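Local coordinates for protein beta subunit of photoactivated adenylyl cyclase (Beggiatoa sp. PS, PDB 5M2A) that makes cyclic AMP from ATP in response to blue light, pairing a flavin-binding BLUF sensor with a class III type adenylyl cyclase domain, at residues E169-V173 with N174-I178; Q343-R346 with Q347-N351. All coordinates share one frame; numbering follows the deposited sequence.

Interaction 1 of 2, residues E169-V173 with N174-I178; sequences EKLPV and NEVVI
E175 carries CG beside its own backbone N (chi1 -66°), which lays CB and CG alongside the ring of P172; the bend at chi2 (-62°) then takes the carboxylate away from the 169-173 segment. V176 has CG2 beside its backbone N, CG1 being anti to it (chi1 170°), and this sets V176 CG2 against L171 CB, at 3.6 Å. The two side chains of P172 and E175 run side by side and point the same way, with P172 CG 3.5 Å from E175 CG. The V176 CG2 methyl also lies 3.7 Å from P172 O.

The backbone sets this frame. Helix 164-170 ends, L171 leaves helical geometry, and P172 takes the N-cap position of helix 173-193. P172 O accepts the amide of V176 at 3.1 Å from V176 N, almost in line with the carbonyl. E175 N lies 2.9 Å from P172 O, but that bond is bent and weak. One residue on, V177 N reaches V173 O at 3.0 Å, and V177 CG2 sits 3.4 Å from V173 O.

The contact is the tight connection between helices 164-170 and 173-193 of the cyclase domain. P241 touches L171 and E175, while F164 and T168 of the preceding helix pack on V176. I257 of the second subunit touches V173 and V176, and its P149 touches V177, so the start of helix 173-193 also lines the dimer interface.

P172 has no amide hydrogen to donate. It can still sit at the N-cap, because what the new helix uses is its carbonyl, which V176 N meets nearly in line.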
loop_
_atom_site.group_PDB
_atom_site.type_symbol
_atom_site.label_atom_id
_atom_site.label_comp_id
_atom_site.label_asym_id
_atom_site.label_seq_id
_atom_site.Cartn_x
_atom_site.Cartn_y
_atom_site.Cartn_z
ATOM N N GLU A 169 23.136 10.912 -1.992
ATOM C CA GLU A 169 23.898 12.142 -1.806
ATOM C C GLU A 169 24.528 12.632 -3.102
ATOM O O GLU A 169 24.631 13.844 -3.316
ATOM C CB GLU A 169 24.985 11.938 -0.749
ATOM C CG GLU A 169 25.809 13.191 -0.480
ATOM C CD GLU A 169 26.911 12.973 0.537
ATOM O OE1 GLU A 169 27.354 11.817 0.708
ATOM O OE2 GLU A 169 27.336 13.961 1.171
ATOM N N LYS A 170 24.956 11.722 -3.975
ATOM C CA LYS A 170 25.723 12.100 -5.153
ATOM C C LYS A 170 24.927 12.074 -6.455
ATOM O O LYS A 170 25.367 12.683 -7.436
ATOM C CB LYS A 170 26.944 11.182 -5.296
ATOM C CG LYS A 170 27.922 11.246 -4.123
ATOM C CD LYS A 170 28.155 12.681 -3.686
ATOM C CE LYS A 170 29.396 12.820 -2.820
ATOM N NZ LYS A 170 30.617 13.106 -3.632
ATOM N N LEU A 171 23.785 11.393 -6.501
ATOM C CA LEU A 171 23.116 11.298 -7.794
ATOM C C LEU A 171 21.954 12.281 -7.883
ATOM O O LEU A 171 21.340 12.613 -6.867
ATOM C CB LEU A 171 22.583 9.881 -8.011
ATOM C CG LEU A 171 23.629 8.801 -8.270
ATOM C CD1 LEU A 171 22.938 7.453 -8.285
ATOM C CD2 LEU A 171 24.344 9.078 -9.588
ATOM N N PRO A 172 21.629 12.786 -9.071
ATOM C CA PRO A 172 20.411 13.591 -9.215
ATOM C C PRO A 172 19.177 12.736 -8.969
ATOM O O PRO A 172 19.175 11.525 -9.187
ATOM C CB PRO A 172 20.463 14.087 -10.662
ATOM C CG PRO A 172 21.416 13.157 -11.362
ATOM C CD PRO A 172 22.408 12.723 -10.322
ATOM N N VAL A 173 18.110 13.406 -8.520
ATOM C CA VAL A 173 16.915 12.686 -8.079
ATOM C C VAL A 173 16.390 11.772 -9.174
ATOM O O VAL A 173 16.024 10.619 -8.913
ATOM C CB VAL A 173 15.836 13.673 -7.576
ATOM C CG1 VAL A 173 15.685 14.846 -8.513
ATOM C CG2 VAL A 173 14.501 12.953 -7.401
ATOM N N ASN A 174 16.346 12.237 -10.428
ATOM C CA ASN A 174 15.787 11.405 -11.484
ATOM C C ASN A 174 16.596 10.128 -11.673
ATOM O O ASN A 174 16.029 9.068 -11.970
ATOM C CB ASN A 174 15.692 12.207 -12.784
ATOM C CG ASN A 174 14.704 13.364 -12.677
ATOM O OD1 ASN A 174 13.849 13.375 -11.795
ATOM N ND2 ASN A 174 14.824 14.345 -13.570
ATOM N N GLU A 175 17.916 10.199 -11.460
ATOM C CA GLU A 175 18.751 9.011 -11.606
ATOM C C GLU A 175 18.569 8.052 -10.436
ATOM O O GLU A 175 18.643 6.831 -10.613
ATOM C CB GLU A 175 20.217 9.421 -11.744
ATOM C CG GLU A 175 20.501 10.193 -13.022
ATOM C CD GLU A 175 20.223 9.374 -14.266
ATOM O OE1 GLU A 175 20.567 8.174 -14.285
ATOM O OE2 GLU A 175 19.640 9.926 -15.220
ATOM N N VAL A 176 18.353 8.579 -9.230
ATOM C CA VAL A 176 18.074 7.707 -8.090
ATOM C C VAL A 176 16.769 6.955 -8.319
ATOM O O VAL A 176 16.660 5.758 -8.022
ATOM C CB VAL A 176 18.030 8.527 -6.787
ATOM C CG1 VAL A 176 17.503 7.679 -5.620
ATOM C CG2 VAL A 176 19.401 9.103 -6.453
ATOM N N VAL A 177 15.760 7.650 -8.844
ATOM C CA VAL A 177 14.451 7.037 -9.050
ATOM C C VAL A 177 14.539 5.897 -10.060
ATOM O O VAL A 177 13.973 4.820 -9.848
ATOM C CB VAL A 177 13.438 8.114 -9.482
ATOM C CG1 VAL A 177 12.155 7.460 -10.047
ATOM C CG2 VAL A 177 13.115 9.021 -8.303
ATOM N N ILE A 178 15.233 6.117 -11.180
ATOM C CA ILE A 178 15.423 5.047 -12.157
ATOM C C ILE A 178 16.090 3.850 -11.503
ATOM O O ILE A 178 15.692 2.693 -11.713
ATOM C CB ILE A 178 16.239 5.568 -13.354
ATOM C CG1 ILE A 178 15.401 6.531 -14.187
ATOM C CG2 ILE A 178 16.793 4.421 -14.196
ATOM C CD1 ILE A 178 16.249 7.458 -15.082
#

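Interaction 2 of 2, residues Q343-R346 with Q347-N351; sequences QLIR and QTLEN
L344 O is gripped twice by T348. T348 N lies 2.7 Å from L344 O, as does T348 OG1, and the two donors come from opposite faces of the carbonyl plane. The hydroxyl stands above that plane, 40° out of it. With chi1 at -63°, OG1 lies beside its own backbone N and points back along the helix. L344 CD1 is 3.9 Å from T348 OG1. With an alanine here, L344 O would be likely to keep the backbone amide but lose the hydroxyl as its second donor.

This lies in helix 338-349, near the C terminus of the chain, with i to i+4 bonds such as L349 N to I345 O at 3.0 Å. I345 CG2 and L349 CD1 meet loosely on the face turned to L167 and K170 of helix 164-170.

R346 and E350 run side by side one turn apart. E350 CG lies 3.1 Å from R346 O, and the carboxylate sits at the guanidinium edge, the planes 39° apart. Their salt bridge is long, with R346 NH1 4.0 Å from E350 OE2. Each has a stronger mate on helix 164-170: R346 pairs with E169, and E350 with K170.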
loop_
_atom_site.group_PDB
_atom_site.type_symbol
_atom_site.label_atom_id
_atom_site.label_comp_id
_atom_site.label_asym_id
_atom_site.label_seq_id
_atom_site.Cartn_x
_atom_site.Cartn_y
_atom_site.Cartn_z
ATOM N N GLN A 343 33.625 2.512 -0.799
ATOM C CA GLN A 343 34.588 3.550 -1.171
ATOM C C GLN A 343 34.637 3.743 -2.682
ATOM O O GLN A 343 34.792 4.872 -3.169
ATOM C CB GLN A 343 35.989 3.186 -0.673
ATOM C CG GLN A 343 36.174 3.059 0.824
ATOM C CD GLN A 343 37.570 2.551 1.167
ATOM O OE1 GLN A 343 38.454 2.511 0.307
ATOM N NE2 GLN A 343 37.771 2.154 2.418
ATOM N N LEU A 344 34.580 2.642 -3.434
ATOM C CA LEU A 344 34.536 2.718 -4.888
ATOM C C LEU A 344 33.282 3.443 -5.361
ATOM O O LEU A 344 33.330 4.235 -6.306
ATOM C CB LEU A 344 34.589 1.311 -5.482
ATOM C CG LEU A 344 34.382 1.208 -6.994
ATOM C CD1 LEU A 344 35.656 1.626 -7.722
ATOM C CD2 LEU A 344 33.962 -0.193 -7.384
ATOM N N ILE A 345 32.147 3.179 -4.719
ATOM C CA ILE A 345 30.909 3.862 -5.090
ATOM C C ILE A 345 31.060 5.370 -4.910
ATOM O O ILE A 345 30.791 6.155 -5.830
ATOM C CB ILE A 345 29.734 3.282 -4.283
ATOM C CG1 ILE A 345 29.504 1.837 -4.731
ATOM C CG2 ILE A 345 28.489 4.134 -4.441
ATOM C CD1 ILE A 345 28.434 1.071 -3.948
ATOM N N ARG A 346 31.561 5.796 -3.751
ATOM C CA ARG A 346 31.764 7.220 -3.521
ATOM C C ARG A 346 32.775 7.804 -4.505
ATOM O O ARG A 346 32.554 8.879 -5.071
ATOM C CB ARG A 346 32.205 7.464 -2.078
ATOM C CG ARG A 346 32.593 8.905 -1.791
ATOM C CD ARG A 346 32.676 9.170 -0.298
ATOM N NE ARG A 346 31.379 8.991 0.347
ATOM C CZ ARG A 346 30.434 9.924 0.396
ATOM N NH1 ARG A 346 30.640 11.106 -0.165
ATOM N NH2 ARG A 346 29.282 9.672 1.002
ATOM N N GLN A 347 33.882 7.099 -4.741
ATOM C CA GLN A 347 34.903 7.621 -5.644
ATOM C C GLN A 347 34.415 7.634 -7.091
ATOM O O GLN A 347 34.757 8.541 -7.858
ATOM C CB GLN A 347 36.191 6.810 -5.504
ATOM C CG GLN A 347 36.933 7.085 -4.206
ATOM C CD GLN A 347 38.248 6.333 -4.106
ATOM O OE1 GLN A 347 38.346 5.173 -4.504
ATOM N NE2 GLN A 347 39.266 6.994 -3.572
ATOM N N THR A 348 33.623 6.635 -7.488
ATOM C CA THR A 348 33.043 6.649 -8.829
ATOM C C THR A 348 32.147 7.869 -9.020
ATOM O O THR A 348 32.150 8.498 -10.086
ATOM C CB THR A 348 32.256 5.362 -9.080
ATOM O OG1 THR A 348 33.145 4.239 -9.029
ATOM C CG2 THR A 348 31.579 5.398 -10.443
ATOM N N LEU A 349 31.383 8.224 -7.987
ATOM C CA LEU A 349 30.457 9.347 -8.059
ATOM C C LEU A 349 31.113 10.687 -7.765
ATOM O O LEU A 349 30.460 11.721 -7.928
ATOM C CB LEU A 349 29.294 9.126 -7.090
ATOM C CG LEU A 349 28.408 7.917 -7.396
ATOM C CD1 LEU A 349 27.358 7.738 -6.312
ATOM C CD2 LEU A 349 27.760 8.085 -8.756
ATOM N N GLU A 350 32.372 10.694 -7.327
ATOM C CA GLU A 350 33.106 11.941 -7.151
ATOM C C GLU A 350 33.453 12.542 -8.508
ATOM O O GLU A 350 34.039 11.873 -9.365
ATOM C CB GLU A 350 34.388 11.707 -6.346
ATOM C CG GLU A 350 34.192 11.454 -4.863
ATOM C CD GLU A 350 33.655 12.661 -4.122
ATOM O OE1 GLU A 350 33.823 13.798 -4.615
ATOM O OE2 GLU A 350 33.057 12.475 -3.039
ATOM N N ASN A 351 33.098 13.809 -8.702
ATOM C CA ASN A 351 33.443 14.527 -9.923
ATOM C C ASN A 351 34.685 15.395 -9.775
ATOM O O ASN A 351 35.211 15.872 -10.786
ATOM C CB ASN A 351 32.265 15.397 -10.379
ATOM C CG ASN A 351 31.072 14.572 -10.818
ATOM O OD1 ASN A 351 31.228 13.498 -11.402
ATOM N ND2 ASN A 351 29.872 15.067 -10.533
#

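How the interactions relate
From the N terminus, the chain first meets interaction 1, where helix 164-170 turns through L171 and P172 into helix 173-193. Interaction 2 comes much later, in helix 338-349. Each contact is local and closes no long loop. They lie in series and neither nest nor cross. Between them the chain runs through much of the cyclase sheet. The two are still neighbours in space, with centres about 14 Å apart. K170 NZ and E350 OE2 form a salt bridge of 2.6 Å, and E169 OE1 and R346 NH2 form another of 2.9 Å. These bridges, with K170 packed on L349, tie the C-terminal helix to helix 164-170.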